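Long-range contacts in protease (Helicobacter pylori, PDB 5EUF), which probably acts as a zinc-dependent M16-family peptidase that cleaves the human junctional adhesion molecule A, weakening the gastric epithelial barrier: residues E32-K38 against N191-V197; F109-G114 against H212-L216. All coordinates share one frame; numbering follows the deposited sequence.

Interaction 1: E32-K38 against N191-V197; sequences EVDVLYK and NAIVLVV
E32 and V197 open an antiparallel ladder: E32 N donates to V197 O, and V197 N returns a bond to E32 O (3.1 Å). The E32 chain runs extended away from the partner strand, its CG anti to the backbone N (chi1 -180°), which sends the carboxylate to a salt bridge with R92. V33 faces V196 as a non-hydrogen-bonded pair, with V33 CG1 only loosely against V196 CG2 at 4.4 Å. D34 and L195 exchange both backbone bonds, and D34 CB rests 3.7 Å from L195 CB; the D34 carboxylate turns to R92 as well, so one arginine probably offsets two buried acids. V35 and V194 form a second non-hydrogen-bonded pair, touching through V35 CG2 and V194 CG2. L36 and I193 form the third hydrogen-bonded pair, L36 CB to I193 CB at 4.1 Å, on the face that also carries E32 and D34. On the other face the Y37 ring, its side chain about 9 Å from that of the probable catalytic base E56, meets A192 obliquely, Y37 CE1 standing 3.6 Å from A192 CB. K38 ends the ladder: its N points almost straight at N191 O (3.1 Å, N-H...O angle 177°). The extended K38 chain crosses the N191 amide and reaches I193, K38 CE to I193 CD1 at 3.9 Å, while N191 ND2 is held by the carbonyl of Y186. This is a central strand pairing of an M16 sheet: 30-37 has strand 91-98 on its other flank, and 192-198 has strand 18-23 on its own far side. Helix 102-113 packs on the face bearing V33, V35 and Y37, with helix 365-376 against that of E32, D34 and L36.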
ATOM      1  N   GLU B  32     -36.916  -8.477  -9.242  1.00 31.04           N
ATOM      2  CA  GLU B  32     -35.467  -8.633  -9.299  1.00 29.74           C
ATOM      3  C   GLU B  32     -34.972  -9.445  -8.109  1.00 29.77           C
ATOM      4  O   GLU B  32     -35.316  -9.156  -6.961  1.00 27.31           O
ATOM      5  CB  GLU B  32     -34.764  -7.275  -9.339  1.00 24.33           C
ATOM      6  CG  GLU B  32     -33.247  -7.403  -9.401  1.00 39.47           C
ATOM      7  CD  GLU B  32     -32.547  -6.081  -9.628  1.00 45.23           C
ATOM      8  OE1 GLU B  32     -31.594  -5.777  -8.881  1.00 44.00           O
ATOM      9  OE2 GLU B  32     -32.938  -5.351 -10.562  1.00 62.38           O
ATOM     10  N   VAL B  33     -34.165 -10.463  -8.390  1.00 36.75           N
ATOM     11  CA  VAL B  33     -33.639 -11.335  -7.348  1.00 47.92           C
ATOM     12  C   VAL B  33     -32.181 -11.007  -7.053  1.00 42.82           C
ATOM     13  O   VAL B  33     -31.304 -11.282  -7.867  1.00 48.22           O
ATOM     14  CB  VAL B  33     -33.752 -12.818  -7.746  1.00 22.13           C
ATOM     15  CG1 VAL B  33     -33.332 -13.705  -6.591  1.00 21.75           C
ATOM     16  CG2 VAL B  33     -35.171 -13.140  -8.176  1.00 43.22           C
ATOM     17  N   ASP B  34     -31.925 -10.427  -5.884  1.00 28.67           N
ATOM     18  CA  ASP B  34     -30.576 -10.004  -5.518  1.00 31.65           C
ATOM     19  C   ASP B  34     -29.902 -10.926  -4.509  1.00 30.77           C
ATOM     20  O   ASP B  34     -30.529 -11.402  -3.562  1.00 33.87           O
ATOM     21  CB  ASP B  34     -30.598  -8.584  -4.948  1.00 39.74           C
ATOM     22  CG  ASP B  34     -30.720  -7.530  -6.018  1.00 45.58           C
ATOM     23  OD1 ASP B  34     -31.838  -7.340  -6.538  1.00 46.39           O
ATOM     24  OD2 ASP B  34     -29.698  -6.885  -6.334  1.00 46.79           O
ATOM     25  N   VAL B  35     -28.615 -11.169  -4.727  1.00 31.66           N
ATOM     26  CA  VAL B  35     -27.764 -11.798  -3.728  1.00 24.78           C
ATOM     27  C   VAL B  35     -26.589 -10.879  -3.432  1.00 17.46           C
ATOM     28  O   VAL B  35     -25.740 -10.649  -4.291  1.00 23.76           O
ATOM     29  CB  VAL B  35     -27.243 -13.168  -4.185  1.00 35.80           C
ATOM     30  CG1 VAL B  35     -26.198 -13.684  -3.208  1.00 33.94           C
ATOM     31  CG2 VAL B  35     -28.389 -14.153  -4.309  1.00 42.51           C
ATOM     32  N   LEU B  36     -26.551 -10.346  -2.217  1.00 16.02           N
ATOM     33  CA  LEU B  36     -25.496  -9.425  -1.826  1.00 15.34           C
ATOM     34  C   LEU B  36     -24.477 -10.101  -0.916  1.00 40.43           C
ATOM     35  O   LEU B  36     -24.840 -10.736   0.073  1.00 31.95           O
ATOM     36  CB  LEU B  36     -26.081  -8.209  -1.113  1.00 15.73           C
ATOM     37  CG  LEU B  36     -27.341  -7.584  -1.703  1.00 16.49           C
ATOM     38  CD1 LEU B  36     -27.813  -6.449  -0.811  1.00 17.06           C
ATOM     39  CD2 LEU B  36     -27.080  -7.092  -3.113  1.00 19.96           C
ATOM     40  N   TYR B  37     -23.201  -9.965  -1.254  1.00 14.27           N
ATOM     41  CA  TYR B  37     -22.138 -10.425  -0.376  1.00 18.85           C
ATOM     42  C   TYR B  37     -21.411  -9.227   0.218  1.00 16.44           C
ATOM     43  O   TYR B  37     -20.989  -8.327  -0.509  1.00 34.82           O
ATOM     44  CB  TYR B  37     -21.159 -11.325  -1.128  1.00 21.75           C
ATOM     45  CG  TYR B  37     -21.728 -12.673  -1.512  1.00 20.08           C
ATOM     46  CD1 TYR B  37     -21.756 -13.722  -0.599  1.00 22.59           C
ATOM     47  CD2 TYR B  37     -22.223 -12.902  -2.790  1.00 14.41           C
ATOM     48  CE1 TYR B  37     -22.267 -14.958  -0.947  1.00 26.14           C
ATOM     49  CE2 TYR B  37     -22.734 -14.133  -3.149  1.00 14.99           C
ATOM     50  CZ  TYR B  37     -22.758 -15.157  -2.224  1.00 27.62           C
ATOM     51  OH  TYR B  37     -23.271 -16.382  -2.578  1.00 27.67           O
ATOM     52  N   LYS B  38     -21.267  -9.213   1.539  1.00 16.88           N
ATOM     53  CA  LYS B  38     -20.573  -8.121   2.216  1.00 13.74           C
ATOM     54  C   LYS B  38     -19.066  -8.227   2.013  1.00 21.95           C
ATOM     55  O   LYS B  38     -18.306  -8.309   2.978  1.00 13.27           O
ATOM     56  CB  LYS B  38     -20.903  -8.119   3.709  1.00 17.15           C
ATOM     57  CG  LYS B  38     -22.385  -8.006   4.018  1.00 18.81           C
ATOM     58  CD  LYS B  38     -22.638  -8.077   5.515  1.00 26.33           C
ATOM     59  CE  LYS B  38     -24.108  -7.883   5.844  1.00 31.86           C
ATOM     60  NZ  LYS B  38     -24.363  -8.032   7.303  1.00 44.72           N
ATOM     61  N   ASN B 191     -22.600 -14.154   5.712  1.00 24.77           N
ATOM     62  CA  ASN B 191     -22.046 -12.939   5.136  1.00 18.21           C
ATOM     63  C   ASN B 191     -22.819 -12.509   3.892  1.00 39.18           C
ATOM     64  O   ASN B 191     -22.388 -11.621   3.156  1.00 44.00           O
ATOM     65  CB  ASN B 191     -20.563 -13.145   4.796  1.00 31.11           C
ATOM     66  CG  ASN B 191     -19.819 -11.836   4.583  1.00 34.79           C
ATOM     67  OD1 ASN B 191     -20.093 -10.837   5.249  1.00 35.92           O
ATOM     68  ND2 ASN B 191     -18.878 -11.837   3.645  1.00 16.75           N
ATOM     69  N   ALA B 192     -23.969 -13.137   3.662  1.00 37.09           N
ATOM     70  CA  ALA B 192     -24.735 -12.886   2.443  1.00 35.10           C
ATOM     71  C   ALA B 192     -26.159 -12.409   2.722  1.00 17.93           C
ATOM     72  O   ALA B 192     -26.731 -12.699   3.773  1.00 35.83           O
ATOM     73  CB  ALA B 192     -24.766 -14.136   1.579  1.00 28.07           C
ATOM     74  N   ILE B 193     -26.717 -11.675   1.764  1.00 21.62           N
ATOM     75  CA  ILE B 193     -28.085 -11.171   1.851  1.00 23.17           C
ATOM     76  C   ILE B 193     -28.854 -11.464   0.569  1.00 18.49           C
ATOM     77  O   ILE B 193     -28.403 -11.118  -0.522  1.00 21.24           O
ATOM     78  CB  ILE B 193     -28.125  -9.649   2.099  1.00 28.33           C
ATOM     79  CG1 ILE B 193     -27.439  -9.292   3.418  1.00 25.82           C
ATOM     80  CG2 ILE B 193     -29.563  -9.143   2.086  1.00 20.21           C
ATOM     81  CD1 ILE B 193     -27.336  -7.798   3.663  1.00 22.01           C
ATOM     82  N   VAL B 194     -30.012 -12.103   0.702  1.00 29.24           N
ATOM     83  CA  VAL B 194     -30.877 -12.356  -0.444  1.00 24.85           C
ATOM     84  C   VAL B 194     -32.012 -11.338  -0.466  1.00 32.31           C
ATOM     85  O   VAL B 194     -32.865 -11.319   0.424  1.00 33.67           O
ATOM     86  CB  VAL B 194     -31.457 -13.784  -0.424  1.00 30.66           C
ATOM     87  CG1 VAL B 194     -32.420 -13.985  -1.584  1.00 20.43           C
ATOM     88  CG2 VAL B 194     -30.335 -14.813  -0.472  1.00 30.40           C
ATOM     89  N   LEU B 195     -32.006 -10.490  -1.489  1.00 25.95           N
ATOM     90  CA  LEU B 195     -32.966  -9.401  -1.606  1.00 18.79           C
ATOM     91  C   LEU B 195     -33.878  -9.603  -2.808  1.00 29.16           C
ATOM     92  O   LEU B 195     -33.404  -9.821  -3.921  1.00 35.31           O
ATOM     93  CB  LEU B 195     -32.230  -8.063  -1.718  1.00 24.61           C
ATOM     94  CG  LEU B 195     -33.028  -6.806  -2.063  1.00 35.16           C
ATOM     95  CD1 LEU B 195     -33.947  -6.411  -0.922  1.00 28.90           C
ATOM     96  CD2 LEU B 195     -32.090  -5.662  -2.419  1.00 35.02           C
ATOM     97  N   VAL B 196     -35.187  -9.540  -2.580  1.00 34.20           N
ATOM     98  CA  VAL B 196     -36.158  -9.688  -3.661  1.00 34.87           C
ATOM     99  C   VAL B 196     -37.101  -8.489  -3.721  1.00 29.79           C
ATOM    100  O   VAL B 196     -37.819  -8.196  -2.764  1.00 21.68           O
ATOM    101  CB  VAL B 196     -36.986 -10.981  -3.509  1.00 39.28           C
ATOM    102  CG1 VAL B 196     -38.041 -11.063  -4.603  1.00 25.78           C
ATOM    103  CG2 VAL B 196     -36.078 -12.207  -3.538  1.00 26.93           C
ATOM    104  N   VAL B 197     -37.089  -7.796  -4.856  1.00 29.07           N
ATOM    105  CA  VAL B 197     -37.889  -6.590  -5.039  1.00 33.30           C
ATOM    106  C   VAL B 197     -38.774  -6.713  -6.278  1.00 38.92           C
ATOM    107  O   VAL B 197     -38.326  -7.186  -7.324  1.00 42.49           O
ATOM    108  CB  VAL B 197     -36.991  -5.333  -5.174  1.00 24.08           C
ATOM    109  CG1 VAL B 197     -37.834  -4.079  -5.341  1.00 21.09           C
ATOM    110  CG2 VAL B 197     -36.068  -5.199  -3.971  1.00 26.19           C
TER

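Interaction 2: F109-G114 against H212-L216; sequences FAETMG and HFESL
A110 and H212 bring the backbones together with CA atoms 5.9 Å apart, and G114 and L216 do so again at 6.0 Å, where helix 102-113 has just ended and the chain beyond H212 folds into a type I turn from F213 to L216. The F213 ring is the centre of the packing. A110 CB sits over one face, 3.9 Å from the ring centroid and 18° off its normal, a CH-pi contact displaced toward the rim. Two other groups meet the ring in its plane, at the edge: F109 CB beside F213 CZ, and the terminal CE of the selenomethionine M113 beside F213 CD1. The M113 selenium lies 5.4 Å from the ring centroid, an edge-on Met-aromatic contact. The M113 chain is bent about its CG-SE bond (chi3 112°), bringing CE against both F213 CD1 and L216 CD1, the latter at 3.5 Å. The same L216 methyl also lies near G114 N, at the end of helix 102-113. A110 CB touches H212 as well, CB to CB at 3.7 Å, while H212 ND1 is bonded back to the carbonyl of L208. N15 fixes the turn from outside, its ND2 bonding both F213 O and L216 O. The arrangement is plain apolar packing within the M16 fold, the C-terminal end of helix 102-113 against the end of helix 202-213 and the turn there.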
ATOM      1  N   PHE B 109     -29.020 -19.293  -7.591  1.00 28.98           N
ATOM      2  CA  PHE B 109     -28.170 -18.529  -6.687  1.00 25.30           C
ATOM      3  C   PHE B 109     -27.703 -19.378  -5.512  1.00 30.21           C
ATOM      4  O   PHE B 109     -26.581 -19.218  -5.030  1.00 41.03           O
ATOM      5  CB  PHE B 109     -28.903 -17.285  -6.186  1.00 19.58           C
ATOM      6  CG  PHE B 109     -28.792 -16.108  -7.111  1.00 31.68           C
ATOM      7  CD1 PHE B 109     -27.618 -15.864  -7.802  1.00 36.22           C
ATOM      8  CD2 PHE B 109     -29.862 -15.248  -7.294  1.00 36.48           C
ATOM      9  CE1 PHE B 109     -27.511 -14.781  -8.656  1.00 31.52           C
ATOM     10  CE2 PHE B 109     -29.761 -14.163  -8.146  1.00 28.47           C
ATOM     11  CZ  PHE B 109     -28.585 -13.931  -8.827  1.00 24.58           C
ATOM     12  N   ALA B 110     -28.560 -20.283  -5.053  1.00 20.84           N
ATOM     13  CA  ALA B 110     -28.171 -21.218  -4.007  1.00 29.38           C
ATOM     14  C   ALA B 110     -27.132 -22.183  -4.564  1.00 29.64           C
ATOM     15  O   ALA B 110     -26.243 -22.648  -3.850  1.00 21.19           O
ATOM     16  CB  ALA B 110     -29.379 -21.970  -3.481  1.00 22.38           C
ATOM     17  N   GLU B 111     -27.256 -22.460  -5.856  1.00 27.57           N
ATOM     18  CA  GLU B 111     -26.358 -23.365  -6.559  1.00 24.05           C
ATOM     19  C   GLU B 111     -24.926 -22.822  -6.638  1.00 33.96           C
ATOM     20  O   GLU B 111     -23.968 -23.590  -6.716  1.00 44.25           O
ATOM     21  CB  GLU B 111     -26.902 -23.635  -7.966  1.00 22.95           C
ATOM     22  CG  GLU B 111     -26.175 -24.717  -8.729  1.00 38.49           C
ATOM     23  CD  GLU B 111     -26.331 -26.082  -8.093  1.00 45.21           C
ATOM     24  OE1 GLU B 111     -27.413 -26.358  -7.530  1.00 43.55           O
ATOM     25  OE2 GLU B 111     -25.369 -26.877  -8.154  1.00 43.12           O
ATOM     26  N   THR B 112     -24.779 -21.500  -6.611  1.00 20.12           N
ATOM     27  CA  THR B 112     -23.459 -20.883  -6.718  1.00 28.62           C
ATOM     28  C   THR B 112     -22.901 -20.443  -5.363  1.00 36.01           C
ATOM     29  O   THR B 112     -21.701 -20.194  -5.227  1.00 44.08           O
ATOM     30  CB  THR B 112     -23.482 -19.658  -7.655  1.00 22.41           C
ATOM     31  OG1 THR B 112     -24.353 -18.656  -7.118  1.00 22.53           O
ATOM     32  CG2 THR B 112     -23.960 -20.051  -9.043  1.00 31.34           C
HETATM   33  N   MSE B 113     -23.770 -20.338  -4.366  1.00 29.07           N
HETATM   34  CA  MSE B 113     -23.350 -19.875  -3.049  1.00 25.10           C
HETATM   35  C   MSE B 113     -22.629 -20.963  -2.264  1.00 36.35           C
HETATM   36  O   MSE B 113     -21.460 -20.809  -1.906  1.00 45.47           O
HETATM   37  CB  MSE B 113     -24.551 -19.370  -2.249  1.00 25.95           C
HETATM   38  CG  MSE B 113     -24.226 -19.014  -0.808  1.00 20.35           C
HETATM   39 SE   MSE B 113     -25.436 -17.667  -0.096  0.69 42.88          SE
HETATM   40  CE  MSE B 113     -26.383 -18.747   1.204  1.00 19.30           C
ATOM     41  N   GLY B 114     -23.326 -22.062  -1.994  1.00 30.47           N
ATOM     42  CA  GLY B 114     -22.773 -23.118  -1.167  1.00 39.69           C
ATOM     43  C   GLY B 114     -22.500 -24.398  -1.925  1.00 31.75           C
ATOM     44  O   GLY B 114     -22.567 -25.490  -1.361  1.00 55.26           O
ATOM     45  N   HIS B 212     -34.224 -22.966  -0.514  1.00 34.34           N
ATOM     46  CA  HIS B 212     -32.948 -23.136  -1.202  1.00 36.81           C
ATOM     47  C   HIS B 212     -31.724 -22.751  -0.370  1.00 39.23           C
ATOM     48  O   HIS B 212     -30.610 -23.177  -0.675  1.00 40.58           O
ATOM     49  CB  HIS B 212     -32.949 -22.328  -2.502  1.00 26.19           C
ATOM     50  CG  HIS B 212     -33.978 -22.780  -3.490  1.00 27.05           C
ATOM     51  ND1 HIS B 212     -35.241 -22.232  -3.551  1.00 40.11           N
ATOM     52  CD2 HIS B 212     -33.934 -23.733  -4.450  1.00 29.74           C
ATOM     53  CE1 HIS B 212     -35.929 -22.824  -4.511  1.00 35.85           C
ATOM     54  NE2 HIS B 212     -35.159 -23.739  -5.072  1.00 33.75           N
ATOM     55  N   PHE B 213     -31.919 -21.961   0.679  1.00 25.93           N
ATOM     56  CA  PHE B 213     -30.777 -21.391   1.383  1.00 29.11           C
ATOM     57  C   PHE B 213     -30.647 -21.798   2.853  1.00 31.54           C
ATOM     58  O   PHE B 213     -29.556 -21.727   3.417  1.00 52.02           O
ATOM     59  CB  PHE B 213     -30.827 -19.863   1.282  1.00 37.94           C
ATOM     60  CG  PHE B 213     -30.659 -19.345  -0.119  1.00 36.64           C
ATOM     61  CD1 PHE B 213     -29.401 -19.036  -0.612  1.00 36.91           C
ATOM     62  CD2 PHE B 213     -31.757 -19.171  -0.945  1.00 33.31           C
ATOM     63  CE1 PHE B 213     -29.240 -18.560  -1.901  1.00 29.66           C
ATOM     64  CE2 PHE B 213     -31.603 -18.695  -2.236  1.00 36.27           C
ATOM     65  CZ  PHE B 213     -30.341 -18.390  -2.715  1.00 31.02           C
ATOM     66  N   GLU B 214     -31.743 -22.221   3.472  1.00 27.03           N
ATOM     67  CA  GLU B 214     -31.732 -22.512   4.904  1.00 38.84           C
ATOM     68  C   GLU B 214     -30.806 -23.675   5.255  1.00 54.13           C
ATOM     69  O   GLU B 214     -30.254 -23.728   6.355  1.00 57.28           O
ATOM     70  CB  GLU B 214     -33.149 -22.812   5.399  1.00 39.72           C
ATOM     71  CG  GLU B 214     -33.284 -22.860   6.913  1.00 56.76           C
ATOM     72  CD  GLU B 214     -34.686 -23.222   7.362  1.00 72.53           C
ATOM     73  OE1 GLU B 214     -35.270 -24.174   6.800  1.00 71.47           O
ATOM     74  OE2 GLU B 214     -35.205 -22.548   8.278  1.00 78.45           O
ATOM     75  N   SER B 215     -30.629 -24.596   4.314  1.00 51.10           N
ATOM     76  CA  SER B 215     -29.838 -25.797   4.560  1.00 45.17           C
ATOM     77  C   SER B 215     -28.357 -25.613   4.222  1.00 41.67           C
ATOM     78  O   SER B 215     -27.545 -26.502   4.476  1.00 49.47           O
ATOM     79  CB  SER B 215     -30.413 -26.973   3.769  1.00 35.81           C
ATOM     80  OG  SER B 215     -30.821 -26.563   2.475  1.00 44.56           O
ATOM     81  N   LEU B 216     -28.005 -24.464   3.653  1.00 35.94           N
ATOM     82  CA  LEU B 216     -26.607 -24.178   3.335  1.00 36.64           C
ATOM     83  C   LEU B 216     -25.810 -23.933   4.610  1.00 36.72           C
ATOM     84  O   LEU B 216     -26.299 -23.303   5.547  1.00 45.87           O
ATOM     85  CB  LEU B 216     -26.492 -22.974   2.396  1.00 25.34           C
ATOM     86  CG  LEU B 216     -26.987 -23.202   0.966  1.00 36.29           C
ATOM     87  CD1 LEU B 216     -26.566 -22.065   0.062  1.00 40.15           C
ATOM     88  CD2 LEU B 216     -26.480 -24.529   0.423  1.00 36.73           C
TER

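In the fold
From the N terminus, strand 30-37 comes first. The chain then passes through helix 51-58, which carries zinc ligand H53 and probable base E56, before reaching helix 102-113. It continues past zinc ligand E133 and returns as strand 192-198 to close interaction 1 over some 150 residues. Helix 202-213 follows directly, and its end and the turn there close interaction 2 back on 109-114. The segments alternate along the chain, so the two loops cross. Their centres lie 12 Å apart and they touch, for instance where A192 CB packs on M113 SE. Interaction 1 joins strands within the sheet; interaction 2 joins helix 102-113, lying on that sheet, to helix 202-213 and its turn.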